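Hydrogenase (NiFe) small subunit HydA (Allochromatium vinosum, PDB 3MYR) probably oxidises hydrogen together with its nickel-iron large subunit, carrying the electrons away through a chain of three iron-sulfur clusters. Local coordinates at residues A[9-14]-A[70-75]; A[113-118]-A[141-146]; A[3-8]-A[38-43]; A[197-202]-A[214-219]. All blocks are in the same frame, centred on the assembly; numbering follows the deposited sequence.

From the N terminus, strand 5-10 serves two contacts in turn. Its beginning pairs with strand 38-41 in contact 3, which closes a loop holding two helices; its end pairs with strand 69-77 in contact 1, which closes after helix 50-63. The two cross, and Ile7 and Trp8 touch Ile71 and Asp73 within one sheet. Contact 2 opens afterwards, closing a loop with helices 118-121 and 132-135, setting helix 111-116 against strand 141-144 of the same sheet, and meets contact 1 where Ala114 packs on Val72 and Gly74; both border one [4Fe-4S] cluster. Contact 4 closes a loop around helix 206-210 in the C-terminal part, its centre about 44 Å from that of contact 3, beside another [4Fe-4S] cluster.

Contact 1: A[9-14]-A[70-75]. With SF4 (iron/sulfur cluster), chain I.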
# COMPACT_ATOMS: atom_id res chain seq x y z
N LEU A 9 2.73 -2.12 -16.99
CA LEU A 9 1.29 -1.74 -16.99
C LEU A 9 0.68 -2.19 -15.70
O LEU A 9 0.83 -3.38 -15.31
CB LEU A 9 0.55 -2.42 -18.16
CG LEU A 9 1.11 -2.13 -19.57
CD1 LEU A 9 0.38 -2.94 -20.66
CD2 LEU A 9 0.97 -0.63 -19.75
N SER A 10 -0.04 -1.29 -15.03
CA SER A 10 -0.69 -1.63 -13.74
C SER A 10 -2.20 -1.58 -13.94
O SER A 10 -2.74 -0.53 -14.28
CB SER A 10 -0.29 -0.56 -12.69
OG SER A 10 1.11 -0.63 -12.52
N PHE A 11 -2.91 -2.69 -13.77
CA PHE A 11 -4.35 -2.68 -14.12
C PHE A 11 -5.21 -2.90 -12.85
O PHE A 11 -5.14 -2.06 -11.91
CB PHE A 11 -4.57 -3.74 -15.23
CG PHE A 11 -3.94 -3.35 -16.59
CD1 PHE A 11 -4.07 -2.05 -17.08
CD2 PHE A 11 -3.32 -4.30 -17.39
CE1 PHE A 11 -3.64 -1.70 -18.38
CE2 PHE A 11 -2.84 -3.96 -18.68
CZ PHE A 11 -2.99 -2.66 -19.17
N GLN A 12 -5.82 -4.07 -12.67
CA GLN A 12 -6.57 -4.28 -11.41
C GLN A 12 -5.64 -4.91 -10.38
O GLN A 12 -5.75 -6.13 -10.05
CB GLN A 12 -7.80 -5.17 -11.61
CG GLN A 12 -8.84 -4.58 -12.60
CD GLN A 12 -9.96 -5.58 -12.72
OE1 GLN A 12 -9.77 -6.64 -13.30
NE2 GLN A 12 -11.16 -5.25 -12.18
N GLU A 13 -4.68 -4.12 -9.92
CA GLU A 13 -3.68 -4.67 -9.01
C GLU A 13 -3.84 -4.02 -7.62
O GLU A 13 -4.52 -2.95 -7.47
CB GLU A 13 -2.25 -4.45 -9.50
CG GLU A 13 -2.00 -3.24 -10.34
CD GLU A 13 -1.64 -1.94 -9.61
OE1 GLU A 13 -2.41 -0.91 -9.75
OE2 GLU A 13 -0.50 -1.87 -9.10
N CYS A 14 -3.09 -4.56 -6.65
CA CYS A 14 -3.14 -3.94 -5.33
C CYS A 14 -1.79 -3.24 -5.07
O CYS A 14 -1.59 -2.64 -4.02
CB CYS A 14 -3.44 -5.09 -4.30
SG CYS A 14 -1.92 -6.06 -3.82
N VAL A 70 7.01 -5.96 -21.92
CA VAL A 70 5.89 -5.42 -21.18
C VAL A 70 5.79 -6.28 -19.90
O VAL A 70 5.85 -7.52 -19.98
CB VAL A 70 4.57 -5.47 -22.01
CG1 VAL A 70 3.37 -4.99 -21.21
CG2 VAL A 70 4.74 -4.60 -23.24
N ILE A 71 5.73 -5.65 -18.73
CA ILE A 71 5.35 -6.38 -17.51
C ILE A 71 3.94 -5.91 -17.12
O ILE A 71 3.63 -4.69 -17.23
CB ILE A 71 6.35 -6.09 -16.40
CG1 ILE A 71 7.76 -6.54 -16.92
CG2 ILE A 71 5.94 -6.82 -15.12
CD1 ILE A 71 8.89 -6.31 -15.95
N VAL A 72 3.04 -6.87 -16.82
CA VAL A 72 1.65 -6.47 -16.46
C VAL A 72 1.42 -6.97 -15.04
O VAL A 72 1.68 -8.15 -14.72
CB VAL A 72 0.59 -7.16 -17.31
CG1 VAL A 72 -0.82 -6.76 -16.85
CG2 VAL A 72 0.78 -6.90 -18.76
N ASP A 73 0.86 -6.08 -14.23
CA ASP A 73 0.51 -6.30 -12.85
C ASP A 73 -1.05 -6.17 -12.82
O ASP A 73 -1.57 -5.13 -13.26
CB ASP A 73 1.11 -5.11 -12.03
CG ASP A 73 1.10 -5.40 -10.61
OD1 ASP A 73 0.57 -6.49 -10.32
OD2 ASP A 73 1.51 -4.58 -9.76
N GLY A 74 -1.78 -7.12 -12.22
CA GLY A 74 -3.27 -6.99 -12.09
C GLY A 74 -4.02 -7.69 -13.21
O GLY A 74 -3.50 -7.85 -14.31
N SER A 75 -5.26 -8.05 -12.95
CA SER A 75 -6.16 -8.60 -13.96
C SER A 75 -6.73 -7.47 -14.80
O SER A 75 -6.51 -6.29 -14.51
CB SER A 75 -7.29 -9.43 -13.28
OG SER A 75 -8.00 -8.53 -12.42
FE1 SF4 I . -1.62 -10.38 -5.12
FE2 SF4 I . 0.02 -9.05 -6.95
FE3 SF4 I . -2.71 -9.54 -7.52
FE4 SF4 I . -1.64 -7.70 -5.43
S1 SF4 I . -1.56 -7.51 -7.85
S2 SF4 I . -3.44 -9.04 -5.45
S3 SF4 I . 0.04 -9.00 -4.61
S4 SF4 I . -1.10 -11.10 -7.20
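Leu9 and Ser10 lie parallel to Val72 and Asp73, joined by backbone hydrogen bonds: Leu9 N gives to Ile71 O (2.7 Å), Asp73 N to Leu9 O, and Phe11 N to Asp73 O. Beyond the strands Gln12 N reaches Ser75 O (3.0 Å), while Gln12 itself is the centre of an inverse gamma turn. Gly74 suits the place between because any CB would run into Gln12 N and Glu13 N.

The side chains add one polar bond. Ser75 OG donates to Gln12 OE1 (2.7 Å), approaching 49° out of the amide plane. Gln12 stays extended beyond CG (chi2 179°), and its NE2 is held by Thr127 and by Val38 of the large subunit, so a long neutral amide suits a buried position with partners at both ends.

Two carboxylates come close on the cluster side, Glu13 OE2 lying 3.4 Å from Asp73 OD2 with the planes 71° apart. No bond joins them; Glu13 OE2 is hydrogen-bonded to Thr15.

Apolar packing occupies the sheet face of Leu9 and Val72. Leu9 CD1 rests on Val70 CG1 (3.7 Å), and Phe11 CD2 on Val72 CG1 (3.5 Å), branched and aromatic groups filling the layer beneath helix 93-101.

At the far end Cys14 SG binds an iron, FE4, at 2.3 Å, and Asp73 OD1 neighbours the cluster sulfur S1. Parallel strands with a cluster cysteine in the loop after one and a pocket residue at the end of the other fit the flavodoxin-like domain of [NiFe] hydrogenase small subunits, whose first [4Fe-4S] cluster sits at the C-terminal strand ends.

Contact 2: A[113-118]-A[141-146]; sequences CAAFGG and VINVPG. With SF4 (iron/sulfur cluster), chain I.
Asn143 is the first residue of strand 141-144 to meet helix 111-116, and it lies against Ala115. Its CG stands anti to the carbonyl carbon (chi1 -73°), which lays the amide along the methyl group, with Asn143 OD1 3.6 Å from Ala115 CB; the small methyl group suits this close approach of helix and strand. The same oxygen meets a water (Asn143 OD1 to water 2.7 Å) that also sits at Ala115 O (2.7 Å), though it cannot serve every acceptor near it at once. On the other branch, Asn143 ND2 passes 3.9 Å from Phe116 CE1, amide and ring planes 64° apart, while its hydrogen bond goes to Tyr173 O.

Val144 turns its branched side chain from the helix onto Val153 and Val157 of helix 151-164. Its strand runs parallel to strand 106-110, which leads directly into helix 111-116, so the contact falls within a parallel crossover of the flavodoxin-like domain, where loops at the C-terminal strand ends carry the cluster.

Pro145 turns back toward the helix. Its CB touches Phe116 CE2 (3.7 Å) and approaches Ala115 CB (4.2 Å), the stiff ring presenting CB and CG obliquely to an aromatic side chain that also packs on Pro253.

Gly146, whose phi of 117° would press a side chain against the preceding carbonyl, bonds through N to Thr112 OG1. Its O stands 3.4 Å from the cluster sulfur S4, on the cluster whose iron FE3 is bound by Cys113 SG at 2.2 Å.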
# COMPACT_ATOMS: atom_id res chain seq x y z
N CYS A 113 -2.89 -12.39 -10.11
CA CYS A 113 -4.01 -11.73 -10.82
C CYS A 113 -3.76 -11.62 -12.32
O CYS A 113 -4.60 -12.00 -13.16
CB CYS A 113 -4.24 -10.33 -10.24
SG CYS A 113 -4.62 -10.29 -8.42
N ALA A 114 -2.60 -11.10 -12.71
CA ALA A 114 -2.26 -11.01 -14.13
C ALA A 114 -2.12 -12.39 -14.75
O ALA A 114 -2.55 -12.62 -15.87
CB ALA A 114 -0.98 -10.20 -14.31
N ALA A 115 -1.43 -13.30 -14.07
CA ALA A 115 -1.17 -14.61 -14.62
C ALA A 115 -2.43 -15.45 -14.80
O ALA A 115 -2.60 -16.06 -15.87
CB ALA A 115 -0.09 -15.36 -13.82
N PHE A 116 -3.32 -15.42 -13.83
CA PHE A 116 -4.42 -16.38 -13.77
C PHE A 116 -5.79 -15.75 -13.44
O PHE A 116 -6.74 -16.49 -13.29
CB PHE A 116 -4.12 -17.47 -12.70
CG PHE A 116 -2.84 -18.24 -12.94
CD1 PHE A 116 -2.55 -18.75 -14.23
CD2 PHE A 116 -1.97 -18.51 -11.89
CE1 PHE A 116 -1.36 -19.47 -14.48
CE2 PHE A 116 -0.77 -19.24 -12.11
CZ PHE A 116 -0.46 -19.73 -13.39
N GLY A 117 -5.88 -14.45 -13.18
CA GLY A 117 -7.19 -13.88 -12.84
C GLY A 117 -7.15 -13.41 -11.37
O GLY A 117 -7.55 -12.27 -11.06
N GLY A 118 -6.57 -14.22 -10.48
CA GLY A 118 -6.34 -13.72 -9.11
C GLY A 118 -7.63 -13.21 -8.39
O GLY A 118 -8.73 -13.71 -8.57
N VAL A 141 4.33 -15.16 -23.47
CA VAL A 141 3.89 -14.67 -22.17
C VAL A 141 4.58 -15.51 -21.09
O VAL A 141 4.51 -16.73 -21.09
CB VAL A 141 2.31 -14.68 -21.99
CG1 VAL A 141 1.91 -14.34 -20.46
CG2 VAL A 141 1.63 -13.62 -22.92
N ILE A 142 5.16 -14.89 -20.12
CA ILE A 142 5.77 -15.69 -19.03
C ILE A 142 4.95 -15.38 -17.79
O ILE A 142 4.82 -14.22 -17.45
CB ILE A 142 7.21 -15.23 -18.74
CG1 ILE A 142 8.10 -15.45 -19.95
CG2 ILE A 142 7.81 -16.00 -17.57
CD1 ILE A 142 9.42 -14.65 -19.69
N ASN A 143 4.42 -16.38 -17.11
CA ASN A 143 3.65 -16.15 -15.88
C ASN A 143 4.52 -16.27 -14.66
O ASN A 143 5.24 -17.27 -14.51
CB ASN A 143 2.56 -17.21 -15.80
CG ASN A 143 1.45 -16.93 -16.82
OD1 ASN A 143 1.20 -15.77 -17.13
ND2 ASN A 143 0.83 -17.96 -17.35
N VAL A 144 4.51 -15.25 -13.80
CA VAL A 144 5.34 -15.26 -12.62
C VAL A 144 4.36 -15.01 -11.45
O VAL A 144 4.22 -13.88 -10.96
CB VAL A 144 6.48 -14.16 -12.71
CG1 VAL A 144 7.40 -14.15 -11.38
CG2 VAL A 144 7.38 -14.40 -13.96
N PRO A 145 3.66 -16.06 -11.00
CA PRO A 145 2.51 -15.88 -10.07
C PRO A 145 2.96 -15.90 -8.61
O PRO A 145 4.18 -16.03 -8.34
CB PRO A 145 1.64 -17.06 -10.36
CG PRO A 145 2.58 -18.12 -10.83
CD PRO A 145 3.64 -17.36 -11.67
N GLY A 146 2.01 -15.86 -7.68
CA GLY A 146 2.33 -15.53 -6.27
C GLY A 146 1.61 -14.24 -5.92
O GLY A 146 1.33 -13.45 -6.78
FE1 SF4 I . -1.62 -10.38 -5.12
FE2 SF4 I . 0.02 -9.05 -6.95
FE3 SF4 I . -2.71 -9.54 -7.52
FE4 SF4 I . -1.64 -7.70 -5.43
S1 SF4 I . -1.56 -7.51 -7.85
S2 SF4 I . -3.44 -9.04 -5.45
S3 SF4 I . 0.04 -9.00 -4.61
S4 SF4 I . -1.10 -11.10 -7.20
O HOH W 1 -1.24 -15.02 -18.00

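Contact 3: A[3-8]-A[38-43]; sequences RPSVIW and SLDYHH
Strand 5-8 runs parallel to strand 38-41, their axes 4.7 Å apart at closest and turned by 39°, with Ser5 beside Ser38 and Val6 beside Leu39; backbone bonds join Ser38 N to Pro4 O, Val6 N to Ser38 O and Asp40 N to Val6 O, before the pairing slips a residue and Trp8 N donates to Tyr41 O.

Two serines, small enough to reach both oxygens without crowding the strands, grip the carboxylate of Asp40: Ser5 OG donates to Asp40 OD1 (2.6 Å) from the anti side, and Ser38 OG to Asp40 OD2 (2.6 Å) from the syn side, which should hold its rotation. A water bridges Ser38 OG and Arg3 NH1, the latter also bonded to Ile37 O.

On the apolar side Val6 CG1 meets Leu39 CD1 (4.0 Å), branched side chains suited to packing this face. Trp8 CG lies anti to the backbone N (chi1 -170°), as does His42 CG, and the two rings stack face to face, centroids of the indole five-membered ring and the imidazole 4.0 Å apart and planes at 30°. His42 NE2 bonds to Thr18. An alanine in place of Trp8 would probably leave the imidazole of His42 without its stacking partner.

Two neighbouring parallel strands joined through helices 16-23 and 29-36 are characteristic of the parallel alpha/beta sheet of a flavodoxin-like domain.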
# COMPACT_ATOMS: atom_id res chain seq x y z
N ARG A 3 19.98 0.51 -23.40
CA ARG A 3 19.38 -0.42 -22.37
C ARG A 3 17.97 -0.84 -22.83
O ARG A 3 17.23 -0.03 -23.35
CB ARG A 3 19.32 0.19 -20.95
CG ARG A 3 20.71 0.36 -20.22
CD ARG A 3 20.50 1.21 -18.93
NE ARG A 3 20.54 2.67 -19.24
CZ ARG A 3 19.52 3.52 -19.04
NH1 ARG A 3 18.37 3.07 -18.57
NH2 ARG A 3 19.61 4.82 -19.38
N PRO A 4 17.65 -2.14 -22.75
CA PRO A 4 16.41 -2.61 -23.35
C PRO A 4 15.20 -1.99 -22.63
O PRO A 4 15.19 -1.86 -21.40
CB PRO A 4 16.45 -4.13 -23.12
CG PRO A 4 17.54 -4.36 -22.17
CD PRO A 4 18.52 -3.25 -22.33
N SER A 5 14.21 -1.62 -23.41
CA SER A 5 13.04 -0.92 -22.89
C SER A 5 12.02 -1.82 -22.17
O SER A 5 11.73 -2.96 -22.63
CB SER A 5 12.37 -0.21 -24.02
OG SER A 5 11.16 0.41 -23.58
N VAL A 6 11.52 -1.32 -21.03
CA VAL A 6 10.53 -2.04 -20.22
C VAL A 6 9.33 -1.14 -19.90
O VAL A 6 9.48 0.01 -19.47
CB VAL A 6 11.15 -2.56 -18.94
CG1 VAL A 6 10.03 -3.19 -18.06
CG2 VAL A 6 12.29 -3.60 -19.27
N ILE A 7 8.13 -1.61 -20.25
CA ILE A 7 6.93 -0.88 -19.97
C ILE A 7 6.12 -1.68 -18.93
O ILE A 7 5.83 -2.87 -19.16
CB ILE A 7 6.07 -0.71 -21.21
CG1 ILE A 7 6.80 0.27 -22.18
CG2 ILE A 7 4.70 0.00 -20.80
CD1 ILE A 7 6.10 0.36 -23.56
N TRP A 8 5.81 -1.04 -17.80
CA TRP A 8 5.13 -1.67 -16.69
C TRP A 8 3.67 -1.21 -16.71
O TRP A 8 3.40 0.00 -16.53
CB TRP A 8 5.81 -1.32 -15.35
CG TRP A 8 5.25 -2.15 -14.23
CD1 TRP A 8 3.98 -2.06 -13.68
CD2 TRP A 8 5.92 -3.20 -13.51
NE1 TRP A 8 3.87 -2.93 -12.62
CE2 TRP A 8 5.03 -3.66 -12.51
CE3 TRP A 8 7.24 -3.74 -13.55
CZ2 TRP A 8 5.40 -4.64 -11.57
CZ3 TRP A 8 7.55 -4.76 -12.69
CH2 TRP A 8 6.63 -5.18 -11.68
N SER A 38 15.77 0.04 -19.32
CA SER A 38 15.25 1.37 -19.35
C SER A 38 13.79 1.25 -18.99
O SER A 38 12.98 0.79 -19.82
CB SER A 38 15.41 2.00 -20.74
OG SER A 38 15.08 3.39 -20.65
N LEU A 39 13.48 1.50 -17.72
CA LEU A 39 12.10 1.35 -17.27
C LEU A 39 11.39 2.64 -17.69
O LEU A 39 11.58 3.70 -17.09
CB LEU A 39 12.06 1.20 -15.73
CG LEU A 39 10.66 1.24 -15.10
CD1 LEU A 39 9.81 0.01 -15.64
CD2 LEU A 39 10.66 1.23 -13.52
N ASP A 40 10.59 2.57 -18.76
CA ASP A 40 10.14 3.78 -19.44
C ASP A 40 8.76 4.27 -19.01
O ASP A 40 8.38 5.41 -19.30
CB ASP A 40 10.17 3.55 -20.93
CG ASP A 40 11.61 3.42 -21.47
OD1 ASP A 40 11.80 2.73 -22.51
OD2 ASP A 40 12.57 4.00 -20.88
N TYR A 41 8.05 3.42 -18.28
CA TYR A 41 6.73 3.78 -17.79
C TYR A 41 6.38 2.90 -16.61
O TYR A 41 6.52 1.67 -16.67
CB TYR A 41 5.74 3.54 -18.92
CG TYR A 41 4.32 3.90 -18.63
CD1 TYR A 41 3.83 5.23 -18.78
CD2 TYR A 41 3.42 2.92 -18.20
CE1 TYR A 41 2.52 5.51 -18.57
CE2 TYR A 41 2.06 3.19 -18.01
CZ TYR A 41 1.62 4.47 -18.20
OH TYR A 41 0.28 4.72 -17.99
N HIS A 42 5.97 3.53 -15.52
CA HIS A 42 5.64 2.83 -14.29
C HIS A 42 4.97 3.84 -13.39
O HIS A 42 5.62 4.78 -12.97
CB HIS A 42 6.83 2.27 -13.55
CG HIS A 42 6.42 1.33 -12.46
ND1 HIS A 42 5.40 1.64 -11.57
CD2 HIS A 42 6.74 0.03 -12.23
CE1 HIS A 42 5.15 0.57 -10.81
NE2 HIS A 42 5.94 -0.42 -11.20
N HIS A 43 3.67 3.70 -13.23
CA HIS A 43 2.79 4.65 -12.50
C HIS A 43 3.26 4.97 -11.12
O HIS A 43 3.06 6.09 -10.66
CB HIS A 43 1.36 4.10 -12.28
CG HIS A 43 0.45 4.25 -13.46
ND1 HIS A 43 -0.91 3.99 -13.38
CD2 HIS A 43 0.71 4.58 -14.75
CE1 HIS A 43 -1.45 4.15 -14.58
NE2 HIS A 43 -0.50 4.51 -15.43
O HOH W 2 16.05 4.66 -18.64
O HOH W 3 2.28 1.34 -14.45

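Contact 4: A[197-202]-A[214-219]. With SF4 (iron/sulfur cluster), chain J.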
# COMPACT_ATOMS: atom_id res chain seq x y z
N GLY A 197 3.27 -38.29 10.70
CA GLY A 197 1.95 -38.11 11.37
C GLY A 197 2.03 -37.10 12.55
O GLY A 197 1.25 -37.18 13.49
N LEU A 198 2.98 -36.16 12.50
CA LEU A 198 3.09 -35.11 13.51
C LEU A 198 2.52 -33.79 13.01
O LEU A 198 3.00 -33.20 12.03
CB LEU A 198 4.55 -34.95 13.98
CG LEU A 198 5.20 -36.22 14.53
CD1 LEU A 198 6.72 -36.07 14.67
CD2 LEU A 198 4.64 -36.44 15.86
N PHE A 199 1.45 -33.34 13.65
CA PHE A 199 0.69 -32.18 13.11
C PHE A 199 0.41 -31.14 14.22
O PHE A 199 0.06 -31.53 15.33
CB PHE A 199 -0.67 -32.67 12.60
CG PHE A 199 -0.58 -33.60 11.44
CD1 PHE A 199 -0.19 -33.11 10.16
CD2 PHE A 199 -0.88 -34.96 11.59
CE1 PHE A 199 -0.10 -34.00 9.08
CE2 PHE A 199 -0.82 -35.82 10.49
CZ PHE A 199 -0.42 -35.32 9.24
N ALA A 200 0.51 -29.86 13.92
CA ALA A 200 -0.00 -28.82 14.81
C ALA A 200 -1.57 -28.85 14.81
O ALA A 200 -2.18 -29.11 13.80
CB ALA A 200 0.54 -27.38 14.31
N GLU A 201 -2.21 -28.63 15.95
CA GLU A 201 -3.66 -28.56 15.98
C GLU A 201 -4.15 -27.19 16.31
O GLU A 201 -5.31 -26.97 16.29
CB GLU A 201 -4.21 -29.63 16.96
CG GLU A 201 -3.62 -30.97 16.53
CD GLU A 201 -4.50 -32.14 16.85
OE1 GLU A 201 -5.30 -32.52 15.93
OE2 GLU A 201 -4.41 -32.66 18.01
N SER A 202 -3.23 -26.26 16.57
CA SER A 202 -3.58 -24.84 16.65
C SER A 202 -2.29 -24.12 16.32
O SER A 202 -1.27 -24.79 16.11
CB SER A 202 -4.08 -24.46 18.06
OG SER A 202 -2.97 -24.38 18.92
N LEU A 214 1.62 -28.31 9.32
CA LEU A 214 0.37 -27.47 9.29
C LEU A 214 -0.82 -27.94 8.44
O LEU A 214 -1.83 -27.20 8.28
CB LEU A 214 0.73 -26.05 8.87
CG LEU A 214 1.86 -25.43 9.73
CD1 LEU A 214 2.25 -24.03 9.21
CD2 LEU A 214 1.41 -25.27 11.27
N TYR A 215 -0.73 -29.18 7.95
CA TYR A 215 -1.71 -29.75 7.05
C TYR A 215 -3.15 -29.67 7.64
O TYR A 215 -4.10 -29.27 6.95
CB TYR A 215 -1.37 -31.23 6.77
CG TYR A 215 -2.44 -31.88 5.90
CD1 TYR A 215 -3.47 -32.63 6.45
CD2 TYR A 215 -2.44 -31.70 4.55
CE1 TYR A 215 -4.45 -33.22 5.65
CE2 TYR A 215 -3.42 -32.25 3.76
CZ TYR A 215 -4.41 -32.99 4.32
OH TYR A 215 -5.36 -33.52 3.47
N ARG A 216 -3.28 -29.99 8.94
CA ARG A 216 -4.56 -29.97 9.60
C ARG A 216 -5.17 -28.60 9.78
O ARG A 216 -6.40 -28.47 9.94
CB ARG A 216 -4.49 -30.83 10.90
CG ARG A 216 -4.84 -32.19 10.42
CD ARG A 216 -4.20 -33.42 10.81
NE ARG A 216 -4.44 -33.71 12.17
CZ ARG A 216 -4.28 -34.90 12.77
NH1 ARG A 216 -4.11 -36.05 12.10
NH2 ARG A 216 -4.40 -34.94 14.11
N LEU A 217 -4.34 -27.56 9.73
CA LEU A 217 -4.81 -26.21 9.71
C LEU A 217 -5.03 -25.66 8.30
O LEU A 217 -5.21 -24.48 8.16
CB LEU A 217 -3.75 -25.30 10.42
CG LEU A 217 -3.59 -25.74 11.90
CD1 LEU A 217 -2.36 -25.11 12.64
CD2 LEU A 217 -4.92 -25.53 12.69
N GLY A 218 -5.03 -26.48 7.25
CA GLY A 218 -5.51 -25.97 5.99
C GLY A 218 -4.38 -25.80 4.96
O GLY A 218 -4.65 -25.39 3.86
N CYS A 219 -3.13 -26.17 5.31
CA CYS A 219 -1.99 -25.85 4.42
C CYS A 219 -2.24 -26.44 3.01
O CYS A 219 -2.57 -27.62 2.89
CB CYS A 219 -0.70 -26.46 5.00
SG CYS A 219 0.79 -26.00 4.03
FE1 SF4 J . 4.88 -28.30 4.87
FE2 SF4 J . 2.87 -29.80 6.08
FE3 SF4 J . 2.26 -27.69 4.46
FE4 SF4 J . 3.29 -29.99 3.41
S1 SF4 J . 1.29 -29.72 4.45
S2 SF4 J . 3.85 -27.89 2.82
S3 SF4 J . 4.78 -30.57 5.06
S4 SF4 J . 3.38 -27.60 6.46
O HOH W 4 -1.60 -29.48 11.16
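Arg216 stretches across the ring of Phe199 from the short 3-10 turn. Its CB begins 4.1 Å from Ala200 O, and a bend at chi3 (67°) helps turn the chain over the aromatic face. CD makes a CH-pi contact, 3.9 Å from the centroid of the Phe199 ring. NE passes beyond the rim near CG and CD2, and the guanidinium lies with one face over Phe199 CD2, its plane 21° from that of the ring, with Arg216 NH1 3.4 Å from Phe199 CD2. At the tip Arg216 NH2 forms a salt bridge to Glu201 OE1 (3.2 Å); the acid lies in the guanidinium plane but is met 62° out of its own. A long, flexible, charged residue suits this exposed edge.

Phe199 also sets CE1 against Tyr215 CB (3.8 Å). An alanine in place of Phe199 would probably leave the arginine without the surface that steadies it, free to swing from Glu201, and expose Tyr215 CB.

Deeper in, the small Ala200 CB fits against Leu214 CD2 (3.8 Å) and Leu217 CD1, and one water links Ala200 O (2.7 Å) to Arg216 N. Gly218 adopts a positive phi that a side chain would strain, leading to Cys219, whose SG binds an iron, FE3, at 2.3 Å. With His185, Cys188 and Cys213 it completes the second [4Fe-4S] cluster, the histidine-ligated distal site typical of the C-terminal part of [NiFe] hydrogenase small subunits.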